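Local atomic coordinates of glyceraldehyde-3-phosphate dehydrogenase (Sulfolobus solfataricus, PDB entry 1B7G), a protein that catalyses the phosphorylating oxidation of glyceraldehyde 3-phosphate in glycolysis, using either NAD or NADP as cofactor with a marked preference for NADP. Residues M1-Y9 with P24-K33. The protein carries 1 engineered substitution. Sequence-based numbering, arbitrary orientation.
Sequences MVNVAVNGY and PDMKLVGVAK. Unlike the reference sequence in segment 1-9: Val2 (reference Ile). With SO4 (sulfate ion), chain E.
Val4 is gripped through both backbone polar atoms: its N donates to Lys27 O (2.9 Å) in a nearly straight bond of 175°, and its O accepts from Val29 N. This exchange lies in the middle of two parallel strands, 2-7 and 26-32, the first beta-alpha-beta unit of a Rossmann fold, with helix 11-21 as the crossover. Val2 (isoleucine in the reference sequence) and Met26 form one end of the pairing, while towards the other Val6 receives Ala32 N on its O. Between them the register slips by one residue, because Val29 and Gly30 together lie opposite Ala5, a beta bulge. Val29 has helix-like backbone angles, and those of Gly30 would jam a side chain against the preceding carbonyl. At the C-terminal end Ala32 O accepts Gly8 N at 2.8 Å and, weakly, Tyr9 N; Gly8 is probably the first glycine of the glycine-rich turn of the dinucleotide site.

On one face Val2 CG1 lies against Met26 CG (3.5 Å), and Val6 CG2 meets Leu28 CD1 at 3.9 Å. With CG anti to the backbone N (chi1 -163°), Tyr9 swings its ring back so that CD1 rests 3.6 Å from both CG1 and CG2 of Val31. Ile20 of helix 11-21 and Ile312 of helix 304-315 pack onto this face.

Beyond the strand, a bend at chi2 (91°) carries the Lys33 chain round to a sulfate, where NZ makes a weak 3.4 Å hydrogen bond to O2; the anion also binds Thr34 N and Ser35 OG. A leucine in its place would probably leave the anion without this positive charge and the weak bond from NZ. On the opposite face, which Leu74 covers, Asn7 ND2 bonds to Tyr97 OH, and Asn7 OD1 lies 3.4 Å from Ala32 CB.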
loop_
_atom_site.group_PDB
_atom_site.type_symbol
_atom_site.label_atom_id
_atom_site.label_comp_id
_atom_site.label_asym_id
_atom_site.label_seq_id
_atom_site.Cartn_x
_atom_site.Cartn_y
_atom_site.Cartn_z
ATOM N N MET A 1 4.871 -21.843 24.344
ATOM C CA MET A 1 6.143 -22.094 23.578
ATOM C C MET A 1 7.167 -21.057 24.001
ATOM O O MET A 1 7.586 -21.096 25.170
ATOM C CB MET A 1 5.863 -22.114 22.097
ATOM C CG MET A 1 4.650 -21.367 21.579
ATOM S SD MET A 1 4.096 -22.078 20.010
ATOM C CE MET A 1 2.529 -21.211 19.788
ATOM N N VAL A 2 7.578 -20.165 23.083
ATOM C CA VAL A 2 8.307 -18.998 23.583
ATOM C C VAL A 2 7.216 -17.921 23.586
ATOM O O VAL A 2 6.532 -17.748 22.575
ATOM C CB VAL A 2 9.601 -18.622 22.911
ATOM C CG1 VAL A 2 9.485 -17.589 21.805
ATOM C CG2 VAL A 2 10.599 -18.109 23.956
ATOM N N ASN A 3 6.919 -17.374 24.744
ATOM C CA ASN A 3 5.917 -16.334 24.884
ATOM C C ASN A 3 6.575 -14.975 24.613
ATOM O O ASN A 3 7.501 -14.641 25.333
ATOM C CB ASN A 3 5.381 -16.328 26.336
ATOM C CG ASN A 3 4.477 -17.547 26.591
ATOM O OD1 ASN A 3 3.903 -18.042 25.625
ATOM N ND2 ASN A 3 4.369 -17.981 27.846
ATOM N N VAL A 4 6.088 -14.234 23.612
ATOM C CA VAL A 4 6.720 -12.965 23.249
ATOM C C VAL A 4 5.785 -11.775 23.409
ATOM O O VAL A 4 4.665 -11.731 22.908
ATOM C CB VAL A 4 7.208 -12.938 21.779
ATOM C CG1 VAL A 4 8.089 -11.706 21.531
ATOM C CG2 VAL A 4 7.924 -14.195 21.375
ATOM N N ALA A 5 6.332 -10.744 24.068
ATOM C CA ALA A 5 5.667 -9.454 24.189
ATOM C C ALA A 5 6.237 -8.450 23.155
ATOM O O ALA A 5 7.418 -8.521 22.876
ATOM C CB ALA A 5 5.989 -8.934 25.591
ATOM N N VAL A 6 5.460 -7.517 22.650
ATOM C CA VAL A 6 5.895 -6.417 21.806
ATOM C C VAL A 6 5.573 -5.080 22.476
ATOM O O VAL A 6 4.432 -4.678 22.630
ATOM C CB VAL A 6 5.284 -6.379 20.393
ATOM C CG1 VAL A 6 5.860 -5.233 19.582
ATOM C CG2 VAL A 6 5.517 -7.700 19.672
ATOM N N ASN A 7 6.634 -4.371 22.846
ATOM C CA ASN A 7 6.482 -3.093 23.550
ATOM C C ASN A 7 6.609 -1.958 22.545
ATOM O O ASN A 7 7.657 -1.742 21.948
ATOM C CB ASN A 7 7.501 -3.046 24.693
ATOM C CG ASN A 7 7.318 -1.804 25.562
ATOM O OD1 ASN A 7 6.363 -1.066 25.357
ATOM N ND2 ASN A 7 8.229 -1.564 26.501
ATOM N N GLY A 8 5.483 -1.333 22.221
ATOM C CA GLY A 8 5.354 -0.286 21.237
ATOM C C GLY A 8 4.729 -0.746 19.933
ATOM O O GLY A 8 5.442 -1.090 18.982
ATOM N N TYR A 9 3.416 -0.702 19.782
ATOM C CA TYR A 9 2.702 -1.128 18.587
ATOM C C TYR A 9 2.687 -0.039 17.531
ATOM O O TYR A 9 1.624 0.546 17.269
ATOM C CB TYR A 9 1.245 -1.492 19.005
ATOM C CG TYR A 9 0.485 -2.325 18.006
ATOM C CD1 TYR A 9 0.812 -3.681 17.847
ATOM C CD2 TYR A 9 -0.516 -1.802 17.213
ATOM C CE1 TYR A 9 0.120 -4.469 16.943
ATOM C CE2 TYR A 9 -1.208 -2.601 16.309
ATOM C CZ TYR A 9 -0.881 -3.925 16.185
ATOM O OH TYR A 9 -1.535 -4.710 15.251
ATOM N N PRO A 24 5.965 -20.806 14.184
ATOM C CA PRO A 24 5.469 -22.049 14.784
ATOM C C PRO A 24 5.880 -22.221 16.229
ATOM O O PRO A 24 5.219 -22.970 16.979
ATOM C CB PRO A 24 6.092 -23.145 13.929
ATOM C CG PRO A 24 7.335 -22.520 13.390
ATOM C CD PRO A 24 6.989 -21.063 13.162
ATOM N N ASP A 25 6.967 -21.591 16.664
ATOM C CA ASP A 25 7.497 -21.798 18.009
ATOM C C ASP A 25 7.350 -20.628 18.917
ATOM O O ASP A 25 7.995 -20.498 19.982
ATOM C CB ASP A 25 8.996 -22.201 17.914
ATOM C CG ASP A 25 9.822 -21.127 17.187
ATOM O OD1 ASP A 25 9.270 -20.348 16.390
ATOM O OD2 ASP A 25 11.040 -21.086 17.400
ATOM N N MET A 26 6.518 -19.651 18.514
ATOM C CA MET A 26 6.311 -18.498 19.362
ATOM C C MET A 26 4.820 -18.211 19.526
ATOM O O MET A 26 4.045 -18.476 18.610
ATOM C CB MET A 26 6.961 -17.262 18.668
ATOM C CG MET A 26 8.445 -17.408 18.434
ATOM S SD MET A 26 9.213 -15.832 17.886
ATOM C CE MET A 26 10.835 -16.407 17.478
ATOM N N LYS A 27 4.467 -17.522 20.586
ATOM C CA LYS A 27 3.082 -17.053 20.702
ATOM C C LYS A 27 3.130 -15.597 21.164
ATOM O O LYS A 27 3.877 -15.256 22.077
ATOM C CB LYS A 27 2.214 -17.925 21.588
ATOM C CG LYS A 27 2.046 -17.617 23.044
ATOM C CD LYS A 27 1.496 -18.829 23.801
ATOM C CE LYS A 27 0.939 -18.460 25.163
ATOM N NZ LYS A 27 0.682 -19.661 26.012
ATOM N N LEU A 28 2.310 -14.772 20.515
ATOM C CA LEU A 28 2.221 -13.373 20.901
ATOM C C LEU A 28 1.415 -13.232 22.193
ATOM O O LEU A 28 0.206 -13.443 22.180
ATOM C CB LEU A 28 1.560 -12.543 19.804
ATOM C CG LEU A 28 1.340 -11.055 20.137
ATOM C CD1 LEU A 28 2.653 -10.294 20.254
ATOM C CD2 LEU A 28 0.478 -10.422 19.040
ATOM N N VAL A 29 2.044 -12.748 23.245
ATOM C CA VAL A 29 1.370 -12.558 24.528
ATOM C C VAL A 29 0.496 -11.329 24.475
ATOM O O VAL A 29 -0.606 -11.275 25.019
ATOM C CB VAL A 29 2.391 -12.412 25.682
ATOM C CG1 VAL A 29 1.748 -11.856 26.933
ATOM C CG2 VAL A 29 3.052 -13.755 25.987
ATOM N N GLY A 30 1.000 -10.270 23.824
ATOM C CA GLY A 30 0.219 -9.025 23.788
ATOM C C GLY A 30 1.173 -7.894 23.355
ATOM O O GLY A 30 2.360 -8.155 23.136
ATOM N N VAL A 31 0.629 -6.702 23.157
ATOM C CA VAL A 31 1.425 -5.560 22.692
ATOM C C VAL A 31 1.193 -4.366 23.607
ATOM O O VAL A 31 0.122 -4.226 24.193
ATOM C CB VAL A 31 1.075 -5.153 21.249
ATOM C CG1 VAL A 31 1.162 -6.329 20.295
ATOM C CG2 VAL A 31 -0.303 -4.525 21.111
ATOM N N ALA A 32 2.185 -3.474 23.677
ATOM C CA ALA A 32 2.071 -2.310 24.555
ATOM C C ALA A 32 2.007 -1.015 23.743
ATOM O O ALA A 32 2.744 -0.839 22.757
ATOM C CB ALA A 32 3.209 -2.318 25.550
ATOM N N LYS A 33 1.117 -0.119 24.160
ATOM C CA LYS A 33 0.863 1.117 23.397
ATOM C C LYS A 33 0.354 2.236 24.291
ATOM O O LYS A 33 -0.296 1.928 25.301
ATOM C CB LYS A 33 -0.211 0.765 22.364
ATOM C CG LYS A 33 -0.751 1.943 21.587
ATOM C CD LYS A 33 0.006 2.211 20.311
ATOM C CE LYS A 33 -0.714 3.260 19.456
ATOM N NZ LYS A 33 0.143 3.693 18.320
HETATM S S SO4 E . 1.737 6.111 20.987
HETATM O O1 SO4 E . 0.857 4.970 21.388
HETATM O O2 SO4 E . 1.375 6.557 19.597
HETATM O O3 SO4 E . 3.166 5.673 21.002
HETATM O O4 SO4 E . 1.566 7.258 21.933
#